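Local coordinates for protein BtGH115A (Bacteroides thetaiotaomicron, PDB 5BY3) that acts as a family GH115 4-O-methyl-alpha-glucuronidase with specificity for decorated arabinogalactans, at residues H489-L492 with A493-K497; S407-P411 with S412-Q416; A565-Q568 with M569-L573. All coordinates share one frame; numbering follows the deposited sequence.

Interaction 1. Residues H489-L492 with A493-K497; sequences HYRL and AHIRK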
ATOM      1  N   HIS A 489       7.516  14.598   6.962  1.00 35.48           N
ATOM      2  CA  HIS A 489       6.567  14.525   5.823  1.00 32.30           C
ATOM      3  C   HIS A 489       5.428  13.585   6.150  1.00 33.78           C
ATOM      4  O   HIS A 489       4.243  13.986   6.105  1.00 36.02           O
ATOM      5  CB  HIS A 489       7.310  14.034   4.605  1.00 30.65           C
ATOM      6  CG  HIS A 489       6.523  14.029   3.338  1.00 36.24           C
ATOM      7  ND1 HIS A 489       5.993  15.176   2.779  1.00 40.71           N
ATOM      8  CD2 HIS A 489       6.244  13.020   2.467  1.00 36.95           C
ATOM      9  CE1 HIS A 489       5.372  14.866   1.649  1.00 38.90           C
ATOM     10  NE2 HIS A 489       5.522  13.569   1.428  1.00 39.93           N
ATOM     11  N   TYR A 490       5.766  12.356   6.533  1.00 30.85           N
ATOM     12  CA  TYR A 490       4.732  11.359   6.812  1.00 32.89           C
ATOM     13  C   TYR A 490       3.902  11.663   8.072  1.00 35.63           C
ATOM     14  O   TYR A 490       2.717  11.329   8.155  1.00 39.53           O
ATOM     15  CB  TYR A 490       5.330   9.967   6.859  1.00 32.58           C
ATOM     16  CG  TYR A 490       5.953   9.538   5.554  1.00 32.33           C
ATOM     17  CD1 TYR A 490       5.257   9.672   4.345  1.00 35.42           C
ATOM     18  CD2 TYR A 490       7.221   8.979   5.517  1.00 34.56           C
ATOM     19  CE1 TYR A 490       5.809   9.253   3.137  1.00 33.19           C
ATOM     20  CE2 TYR A 490       7.789   8.555   4.300  1.00 34.77           C
ATOM     21  CZ  TYR A 490       7.070   8.697   3.117  1.00 33.05           C
ATOM     22  OH  TYR A 490       7.615   8.309   1.893  1.00 39.05           O
ATOM     23  N   ARG A 491       4.511  12.358   9.010  1.00 33.68           N
ATOM     24  CA  ARG A 491       3.886  12.641  10.279  1.00 39.67           C
ATOM     25  C   ARG A 491       2.869  13.784  10.134  1.00 40.03           C
ATOM     26  O   ARG A 491       1.745  13.713  10.675  1.00 37.67           O
ATOM     27  CB  ARG A 491       4.971  12.938  11.320  1.00 41.84           C
ATOM     28  CG  ARG A 491       4.468  13.533  12.606  1.00 42.12           C
ATOM     29  CD  ARG A 491       5.523  14.444  13.223  1.00 41.39           C
ATOM     30  NE  ARG A 491       4.754  15.349  14.026  1.00 49.29           N
ATOM     31  CZ  ARG A 491       4.837  16.659  14.009  1.00 45.96           C
ATOM     32  NH1 ARG A 491       5.734  17.271  13.277  1.00 41.22           N
ATOM     33  NH2 ARG A 491       4.011  17.351  14.773  1.00 59.09           N
ATOM     34  N   LEU A 492       3.239  14.801   9.353  1.00 35.61           N
ATOM     35  CA  LEU A 492       2.354  15.917   9.125  1.00 32.18           C
ATOM     36  C   LEU A 492       1.188  15.557   8.171  1.00 34.00           C
ATOM     37  O   LEU A 492       0.075  16.120   8.309  1.00 31.48           O
ATOM     38  CB  LEU A 492       3.144  17.105   8.606  1.00 30.39           C
ATOM     39  CG  LEU A 492       4.126  17.829   9.540  1.00 32.67           C
ATOM     40  CD1 LEU A 492       5.166  18.477   8.661  1.00 33.51           C
ATOM     41  CD2 LEU A 492       3.507  18.886  10.463  1.00 30.89           C
ATOM     42  N   ALA A 493       1.456  14.645   7.222  1.00 31.17           N
ATOM     43  CA  ALA A 493       0.433  14.095   6.318  1.00 32.01           C
ATOM     44  C   ALA A 493      -0.556  13.198   7.083  1.00 34.63           C
ATOM     45  O   ALA A 493      -1.734  13.221   6.783  1.00 35.78           O
ATOM     46  CB  ALA A 493       1.056  13.337   5.187  1.00 30.46           C
ATOM     47  N   HIS A 494      -0.084  12.483   8.107  1.00 34.46           N
ATOM     48  CA  HIS A 494      -0.917  11.651   8.981  1.00 33.85           C
ATOM     49  C   HIS A 494      -1.911  12.550   9.709  1.00 35.20           C
ATOM     50  O   HIS A 494      -3.083  12.214   9.882  1.00 38.72           O
ATOM     51  CB  HIS A 494       0.005  10.919   9.964  1.00 34.80           C
ATOM     52  CG  HIS A 494      -0.672   9.940  10.878  1.00 36.33           C
ATOM     53  ND1 HIS A 494      -0.968   8.646  10.499  1.00 36.73           N
ATOM     54  CD2 HIS A 494      -1.024  10.034  12.189  1.00 38.92           C
ATOM     55  CE1 HIS A 494      -1.510   7.999  11.524  1.00 35.97           C
ATOM     56  NE2 HIS A 494      -1.543   8.811  12.567  1.00 33.77           N
ATOM     57  N   ILE A 495      -1.442  13.714  10.112  1.00 36.64           N
ATOM     58  CA  ILE A 495      -2.264  14.693  10.800  1.00 34.71           C
ATOM     59  C   ILE A 495      -3.363  15.198   9.866  1.00 36.29           C
ATOM     60  O   ILE A 495      -4.514  15.334  10.251  1.00 40.07           O
ATOM     61  CB  ILE A 495      -1.359  15.809  11.365  1.00 33.18           C
ATOM     62  CG1 ILE A 495      -0.575  15.206  12.562  1.00 34.78           C
ATOM     63  CG2 ILE A 495      -2.155  17.040  11.793  1.00 31.28           C
ATOM     64  CD1 ILE A 495       0.497  16.064  13.191  1.00 29.35           C
ATOM     65  N   ARG A 496      -2.997  15.435   8.621  1.00 40.51           N
ATOM     66  CA  ARG A 496      -3.937  15.821   7.610  1.00 39.30           C
ATOM     67  C   ARG A 496      -3.186  15.758   6.305  1.00 38.94           C
ATOM     68  O   ARG A 496      -2.190  16.450   6.114  1.00 38.56           O
ATOM     69  CB  ARG A 496      -4.448  17.219   7.867  1.00 39.58           C
ATOM     70  CG  ARG A 496      -5.727  17.484   7.114  1.00 47.50           C
ATOM     71  CD  ARG A 496      -6.931  17.252   8.006  1.00 55.07           C
ATOM     72  NE  ARG A 496      -8.167  17.438   7.240  1.00 59.32           N
ATOM     73  CZ  ARG A 496      -9.397  17.248   7.718  1.00 53.91           C
ATOM     74  NH1 ARG A 496      -9.569  16.848   8.981  1.00 43.60           N
ATOM     75  NH2 ARG A 496     -10.444  17.431   6.913  1.00 45.14           N
ATOM     76  N   LYS A 497      -3.639  14.861   5.445  1.00 40.07           N
ATOM     77  CA  LYS A 497      -3.125  14.693   4.096  1.00 38.96           C
ATOM     78  C   LYS A 497      -3.279  15.981   3.283  1.00 38.72           C
ATOM     79  O   LYS A 497      -4.195  16.772   3.535  1.00 41.39           O
ATOM     80  CB  LYS A 497      -3.884  13.569   3.418  1.00 38.91           C
ATOM     81  CG  LYS A 497      -3.540  12.184   3.944  1.00 40.63           C
ATOM     82  CD  LYS A 497      -4.112  11.040   3.111  1.00 35.32           C
ATOM     83  CE  LYS A 497      -3.209   9.792   3.102  1.00 43.75           C
ATOM     84  NZ  LYS A 497      -3.125   8.990   4.365  1.00 41.75           N
TER
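Arg491 and Ile495 run side by side and point the same way from the last turn of helix 476-495, with Arg491 NH2 nearest Ile495 CD1. The arginine stands with CG opposite its own N (chi1 168°) and stays extended to NE, so the guanidinium comes alongside the isoleucine methyl, which approaches it obliquely. Ile495 carries CG1 beside its own N (chi1 -72°), and this lays CG1 3.3 Å from Arg491 O. His494 CB comes to 3.4 Å from Arg491 O as well, while the imidazole leads away. Leu492 packs on Tyr533 and Leu536 of helix 523-543, and His489 on helix 552-580. Helical bonds underlie these contacts, among them Ile495 N to Arg491 O at 3.2 Å. The final one, Arg496 N to Leu492 O at 3.2 Å, comes just where Arg496 leaves helical geometry; Leu492 O also accepts from Arg529 NH1. The polar end of Arg491 is engaged outside the pair, through a salt bridge from NH1 to Glu488 and a bond from NE to Tyr665 O. Arg491 NH2 and Ile495 CD1, 4.1 Å apart, meet in no more than van der Waals packing, and the arginine's charge is probably balanced by Glu488.

Interaction 2. Residues S407-P411 with S412-Q416; sequences STMSP and SLIYQ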
ATOM      1  N   SER A 407       1.232  10.198  -2.189  1.00 32.29           N
ATOM      2  CA  SER A 407       1.197   9.007  -1.442  1.00 33.27           C
ATOM      3  C   SER A 407       1.851   9.300  -0.114  1.00 33.53           C
ATOM      4  O   SER A 407       3.096   9.260   0.012  1.00 31.28           O
ATOM      5  CB  SER A 407       2.004   7.929  -2.192  1.00 39.06           C
ATOM      6  OG  SER A 407       2.377   6.876  -1.296  1.00 38.20           O
ATOM      7  N   THR A 408       1.015   9.558   0.888  1.00 27.44           N
ATOM      8  CA  THR A 408       1.505  10.044   2.101  1.00 27.92           C
ATOM      9  C   THR A 408       1.172   9.202   3.336  1.00 31.66           C
ATOM     10  O   THR A 408       1.386   9.641   4.493  1.00 34.83           O
ATOM     11  CB  THR A 408       1.083  11.519   2.292  1.00 29.75           C
ATOM     12  OG1 THR A 408      -0.347  11.642   2.377  1.00 30.00           O
ATOM     13  CG2 THR A 408       1.658  12.380   1.176  1.00 31.15           C
HETATM   14  N   MSE A 409       0.631   8.010   3.117  1.00 31.46           N
HETATM   15  CA  MSE A 409       0.254   7.147   4.232  1.00 31.79           C
HETATM   16  C   MSE A 409       1.543   6.828   4.931  1.00 32.61           C
HETATM   17  O   MSE A 409       2.587   6.677   4.292  1.00 35.09           O
HETATM   18  CB  MSE A 409      -0.427   5.890   3.773  1.00 33.53           C
HETATM   19  CG  MSE A 409      -1.148   5.221   4.940  1.00 38.64           C
HETATM   20 SE   MSE A 409      -1.966   3.584   4.210  1.00 41.47          SE
HETATM   21  CE  MSE A 409      -3.555   4.689   3.715  1.00 35.55           C
ATOM     22  N   SER A 410       1.475   6.838   6.247  1.00 31.55           N
ATOM     23  CA  SER A 410       2.616   6.644   7.081  1.00 35.79           C
ATOM     24  C   SER A 410       3.119   5.215   7.005  1.00 34.92           C
ATOM     25  O   SER A 410       2.346   4.283   7.152  1.00 34.89           O
ATOM     26  CB  SER A 410       2.282   6.975   8.530  1.00 38.72           C
ATOM     27  OG  SER A 410       3.316   6.489   9.373  1.00 44.61           O
ATOM     28  N   PRO A 411       4.427   5.053   6.796  1.00 32.59           N
ATOM     29  CA  PRO A 411       5.100   3.751   6.882  1.00 34.28           C
ATOM     30  C   PRO A 411       4.819   3.056   8.178  1.00 32.92           C
ATOM     31  O   PRO A 411       4.706   1.836   8.178  1.00 38.29           O
ATOM     32  CB  PRO A 411       6.588   4.132   6.830  1.00 34.29           C
ATOM     33  CG  PRO A 411       6.568   5.330   5.932  1.00 34.93           C
ATOM     34  CD  PRO A 411       5.361   6.114   6.391  1.00 32.88           C
ATOM     35  N   SER A 412       4.721   3.846   9.254  1.00 31.45           N
ATOM     36  CA  SER A 412       4.453   3.381  10.589  1.00 35.74           C
ATOM     37  C   SER A 412       3.082   2.724  10.725  1.00 38.34           C
ATOM     38  O   SER A 412       2.919   1.851  11.563  1.00 37.68           O
ATOM     39  CB  SER A 412       4.507   4.539  11.557  1.00 34.27           C
ATOM     40  OG  SER A 412       5.835   4.963  11.679  1.00 43.22           O
ATOM     41  N   LEU A 413       2.117   3.165   9.908  1.00 38.91           N
ATOM     42  CA  LEU A 413       0.744   2.703   9.995  1.00 36.73           C
ATOM     43  C   LEU A 413       0.614   1.470   9.097  1.00 39.65           C
ATOM     44  O   LEU A 413      -0.024   0.466   9.486  1.00 36.95           O
ATOM     45  CB  LEU A 413      -0.256   3.820   9.659  1.00 34.19           C
ATOM     46  CG  LEU A 413      -1.696   3.415   9.254  1.00 39.73           C
ATOM     47  CD1 LEU A 413      -2.494   2.883  10.455  1.00 29.56           C
ATOM     48  CD2 LEU A 413      -2.413   4.564   8.552  1.00 33.48           C
ATOM     49  N   ILE A 414       1.231   1.540   7.920  1.00 34.52           N
ATOM     50  CA  ILE A 414       1.277   0.407   7.061  1.00 35.88           C
ATOM     51  C   ILE A 414       1.911  -0.712   7.891  1.00 41.23           C
ATOM     52  O   ILE A 414       1.281  -1.771   8.057  1.00 43.37           O
ATOM     53  CB  ILE A 414       2.025   0.698   5.744  1.00 35.41           C
ATOM     54  CG1 ILE A 414       1.274   1.758   4.938  1.00 33.38           C
ATOM     55  CG2 ILE A 414       2.253  -0.574   4.892  1.00 32.46           C
ATOM     56  CD1 ILE A 414       2.172   2.315   3.843  1.00 33.82           C
ATOM     57  N   TYR A 415       3.113  -0.465   8.432  1.00 42.29           N
ATOM     58  CA  TYR A 415       3.799  -1.455   9.250  1.00 40.52           C
ATOM     59  C   TYR A 415       2.898  -2.077  10.301  1.00 43.95           C
ATOM     60  O   TYR A 415       2.727  -3.307  10.290  1.00 39.89           O
ATOM     61  CB  TYR A 415       5.020  -0.912   9.961  1.00 39.76           C
ATOM     62  CG  TYR A 415       5.679  -1.989  10.795  1.00 39.90           C
ATOM     63  CD1 TYR A 415       6.288  -3.072  10.182  1.00 40.51           C
ATOM     64  CD2 TYR A 415       5.651  -1.958  12.204  1.00 45.27           C
ATOM     65  CE1 TYR A 415       6.850  -4.109  10.925  1.00 43.74           C
ATOM     66  CE2 TYR A 415       6.247  -2.981  12.975  1.00 43.56           C
ATOM     67  CZ  TYR A 415       6.843  -4.051  12.314  1.00 45.54           C
ATOM     68  OH  TYR A 415       7.446  -5.075  13.000  1.00 50.15           O
ATOM     69  N   GLN A 416       2.326  -1.250  11.194  1.00 44.05           N
ATOM     70  CA  GLN A 416       1.617  -1.816  12.324  1.00 45.67           C
ATOM     71  C   GLN A 416       0.352  -2.600  11.956  1.00 45.57           C
ATOM     72  O   GLN A 416       0.026  -3.579  12.624  1.00 57.19           O
ATOM     73  CB  GLN A 416       1.411  -0.825  13.470  1.00 43.29           C
ATOM     74  CG  GLN A 416       0.074  -0.098  13.529  1.00 55.54           C
ATOM     75  CD  GLN A 416      -1.095  -0.866  14.152  1.00 50.71           C
ATOM     76  OE1 GLN A 416      -0.970  -1.625  15.119  1.00 51.51           O
ATOM     77  NE2 GLN A 416      -2.256  -0.631  13.598  1.00 58.37           N
TER
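A chi1 of 167° turns Ser410 OG away from its own N and beside its carbonyl carbon, where it lies 3.0 Å from Ser412 N and 3.2 Å from Ser412 CB. Ser410 holds the N-cap position of helix 411-423, and its OG accepts a weak, bent capping bond from Ser412 N. Met409, a selenomethionine, likewise has CG opposite its N (chi1 -164°) and remains extended as far as SE, so its chain reaches forward over the first turn. There it crosses two aliphatic side chains: Met409 CG meets Leu413 CD2 at 3.9 Å and Met409 SE meets Ile414 CG1 at 3.8 Å. The pairing of Met409, just before the cap, with Ile414, four residues after it, is a hydrophobic staple. In the TIM-barrel domain this cap follows strand 388-393, at the end of the barrel where active sites of such folds lie. Ser410 O is gripped twice: Ile414 N approaches nearly along the C=O axis at 3.1 Å with an almost straight N-H (173°), while Leu413 N, at 3.0 Å, sits above the carbonyl plane. Pro411, with no N-H to offer, occupies the first helical position; its carbonyl O accepts from Tyr415 N at 2.8 Å. Its ring packs on Tyr442 and Leu446 of helix 441-452, and Gln443 NE2 of that helix donates to Met409 O.

Interaction 3. Residues A565-Q568 with M569-L573; sequences AATQ and MNRKL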
ATOM      1  N   ALA A 565       5.514  19.646  -2.966  1.00 39.30           N
ATOM      2  CA  ALA A 565       4.077  19.614  -3.354  1.00 40.61           C
ATOM      3  C   ALA A 565       3.209  19.753  -2.127  1.00 38.18           C
ATOM      4  O   ALA A 565       2.357  20.631  -2.036  1.00 40.06           O
ATOM      5  CB  ALA A 565       3.748  18.330  -4.093  1.00 43.19           C
ATOM      6  N   ALA A 566       3.512  18.930  -1.134  1.00 40.92           N
ATOM      7  CA  ALA A 566       2.820  18.968   0.143  1.00 39.44           C
ATOM      8  C   ALA A 566       2.901  20.326   0.853  1.00 41.22           C
ATOM      9  O   ALA A 566       1.895  20.802   1.419  1.00 40.83           O
ATOM     10  CB  ALA A 566       3.336  17.837   1.024  1.00 35.54           C
ATOM     11  N   THR A 567       4.100  20.939   0.841  1.00 42.26           N
ATOM     12  CA  THR A 567       4.328  22.242   1.468  1.00 39.82           C
ATOM     13  C   THR A 567       3.405  23.302   0.838  1.00 41.17           C
ATOM     14  O   THR A 567       2.731  24.082   1.539  1.00 35.52           O
ATOM     15  CB  THR A 567       5.791  22.681   1.290  1.00 46.89           C
ATOM     16  OG1 THR A 567       6.664  21.705   1.893  1.00 43.90           O
ATOM     17  CG2 THR A 567       6.034  24.129   1.898  1.00 43.27           C
ATOM     18  N   GLN A 568       3.369  23.283  -0.493  1.00 38.81           N
ATOM     19  CA  GLN A 568       2.681  24.287  -1.272  1.00 40.75           C
ATOM     20  C   GLN A 568       1.162  24.142  -1.206  1.00 44.19           C
ATOM     21  O   GLN A 568       0.426  25.147  -1.366  1.00 44.06           O
ATOM     22  CB  GLN A 568       3.202  24.286  -2.729  1.00 43.11           C
ATOM     23  CG  GLN A 568       4.635  24.801  -2.904  1.00 41.96           C
ATOM     24  CD  GLN A 568       4.847  26.181  -2.287  1.00 43.95           C
ATOM     25  OE1 GLN A 568       4.100  27.125  -2.560  1.00 44.82           O
ATOM     26  NE2 GLN A 568       5.836  26.288  -1.418  1.00 44.17           N
HETATM   27  N   MSE A 569       0.704  22.902  -0.966  1.00 41.70           N
HETATM   28  CA  MSE A 569      -0.713  22.626  -0.693  1.00 40.86           C
HETATM   29  C   MSE A 569      -1.078  23.181   0.644  1.00 42.29           C
HETATM   30  O   MSE A 569      -2.123  23.826   0.787  1.00 45.44           O
HETATM   31  CB  MSE A 569      -1.014  21.116  -0.746  1.00 42.42           C
HETATM   32  CG  MSE A 569      -2.496  20.713  -0.833  1.00 42.02           C
HETATM   33 SE   MSE A 569      -3.471  21.350  -2.445  1.00 41.82          SE
HETATM   34  CE  MSE A 569      -2.712  20.730  -4.143  1.00 61.78           C
ATOM     35  N   ASN A 570      -0.238  22.941   1.654  1.00 42.06           N
ATOM     36  CA  ASN A 570      -0.528  23.504   2.971  1.00 40.61           C
ATOM     37  C   ASN A 570      -0.514  25.027   2.929  1.00 40.36           C
ATOM     38  O   ASN A 570      -1.424  25.675   3.425  1.00 44.76           O
ATOM     39  CB  ASN A 570       0.347  22.875   4.044  1.00 36.32           C
ATOM     40  CG  ASN A 570      -0.187  21.519   4.482  1.00 40.75           C
ATOM     41  OD1 ASN A 570      -0.697  21.382   5.596  1.00 40.00           O
ATOM     42  ND2 ASN A 570      -0.093  20.498   3.592  1.00 39.98           N
ATOM     43  N   ARG A 571       0.480  25.588   2.261  1.00 42.88           N
ATOM     44  CA  ARG A 571       0.529  27.038   2.002  1.00 44.33           C
ATOM     45  C   ARG A 571      -0.729  27.569   1.343  1.00 39.72           C
ATOM     46  O   ARG A 571      -1.286  28.545   1.812  1.00 37.65           O
ATOM     47  CB  ARG A 571       1.757  27.393   1.160  1.00 45.74           C
ATOM     48  CG  ARG A 571       3.060  27.222   1.926  1.00 47.20           C
ATOM     49  CD  ARG A 571       4.142  28.141   1.401  1.00 51.49           C
ATOM     50  NE  ARG A 571       5.334  28.055   2.236  1.00 53.70           N
ATOM     51  CZ  ARG A 571       6.574  28.315   1.827  1.00 52.03           C
ATOM     52  NH1 ARG A 571       6.830  28.669   0.570  1.00 49.35           N
ATOM     53  NH2 ARG A 571       7.563  28.177   2.683  1.00 44.23           N
ATOM     54  N   LYS A 572      -1.175  26.916   0.266  1.00 39.95           N
ATOM     55  CA  LYS A 572      -2.309  27.401  -0.519  1.00 39.51           C
ATOM     56  C   LYS A 572      -3.556  27.483   0.338  1.00 44.29           C
ATOM     57  O   LYS A 572      -4.288  28.503   0.324  1.00 45.50           O
ATOM     58  CB  LYS A 572      -2.585  26.502  -1.737  1.00 40.98           C
ATOM     59  CG  LYS A 572      -3.711  27.001  -2.681  1.00 36.47           C
ATOM     60  CD  LYS A 572      -4.102  25.940  -3.707  1.00 37.98           C
ATOM     61  CE  LYS A 572      -5.077  24.892  -3.145  1.00 35.84           C
ATOM     62  NZ  LYS A 572      -5.477  23.910  -4.184  1.00 36.57           N
ATOM     63  N   LEU A 573      -3.780  26.412   1.087  1.00 40.59           N
ATOM     64  CA  LEU A 573      -4.988  26.277   1.877  1.00 40.77           C
ATOM     65  C   LEU A 573      -4.858  26.971   3.232  1.00 40.54           C
ATOM     66  O   LEU A 573      -5.834  27.545   3.711  1.00 36.80           O
ATOM     67  CB  LEU A 573      -5.440  24.775   1.963  1.00 41.83           C
ATOM     68  CG  LEU A 573      -5.986  24.347   0.579  1.00 43.83           C
ATOM     69  CD1 LEU A 573      -5.548  22.975   0.106  1.00 43.49           C
ATOM     70  CD2 LEU A 573      -7.490  24.521   0.475  1.00 37.53           C
TER
HETATM   71  O   HOH W   1       4.863  29.538  -1.408  1.00 36.47           O
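Asn570 folds its amide back on Ala566 one turn earlier in helix 552-580, adding a side-chain bond to the usual i to i+4 pattern. Ala566 O takes two donors from this one residue, Asn570 N at 3.0 Å and Asn570 ND2 also at 3.0 Å, which arrive from opposite faces of the carbonyl plane. With CG beside the backbone N (chi1 -80°) and Asn570 OD1 accepting from Arg529 NE, the rotation of the amide is fixed at both ends. This is the tight, buried part. The other side, carried by the partly exposed Arg571, is looser and hydrated. Arg571 starts close to the helix, CG 3.2 Å from Thr567 O, then extends to NE so that Thr567 CG2 lies over one guanidinium face, 4.0 Å from Arg571 NE. Gln568, bent at chi2, brings its amide across the arginine with the two planes 89° apart; Gln568 NE2 and Arg571 NH1, 3.3 Å apart, are both donors and do not bond. Arg571 NH2 reaches Ser534 OG of helix 523-543. A leucine in place of Arg571 would probably leave Ser534 OG without this donor and the Gln568 amide freer to turn. One water joins the two side chains: in the guanidinium plane at its edge, it accepts from Arg571 NH1 at 2.9 Å and donates to Gln568 OE1 at 2.8 Å.

In the fold
Interaction 1 bridges the other two. Its centre is 10 Å from that of interaction 2 and 12 Å from that of interaction 3, whereas the centres of interactions 2 and 3 are 21 Å apart and their nearest atoms about 6 Å. The 407-411 segment packs on helix 476-495, among other points through Thr408 CB on Ala493 CB (3.4 Å) and Pro411 CD on Tyr490 CD2 (3.5 Å). Towards interaction 3, His489 CE1 touches Ala566 CB at 3.7 Å. A nickel ion bound at Leu404 and Asp436 lies about 13 Å from the side chains of His489 and Met409 and about 12 Å from that of Ala565, so none of these three coordinates it.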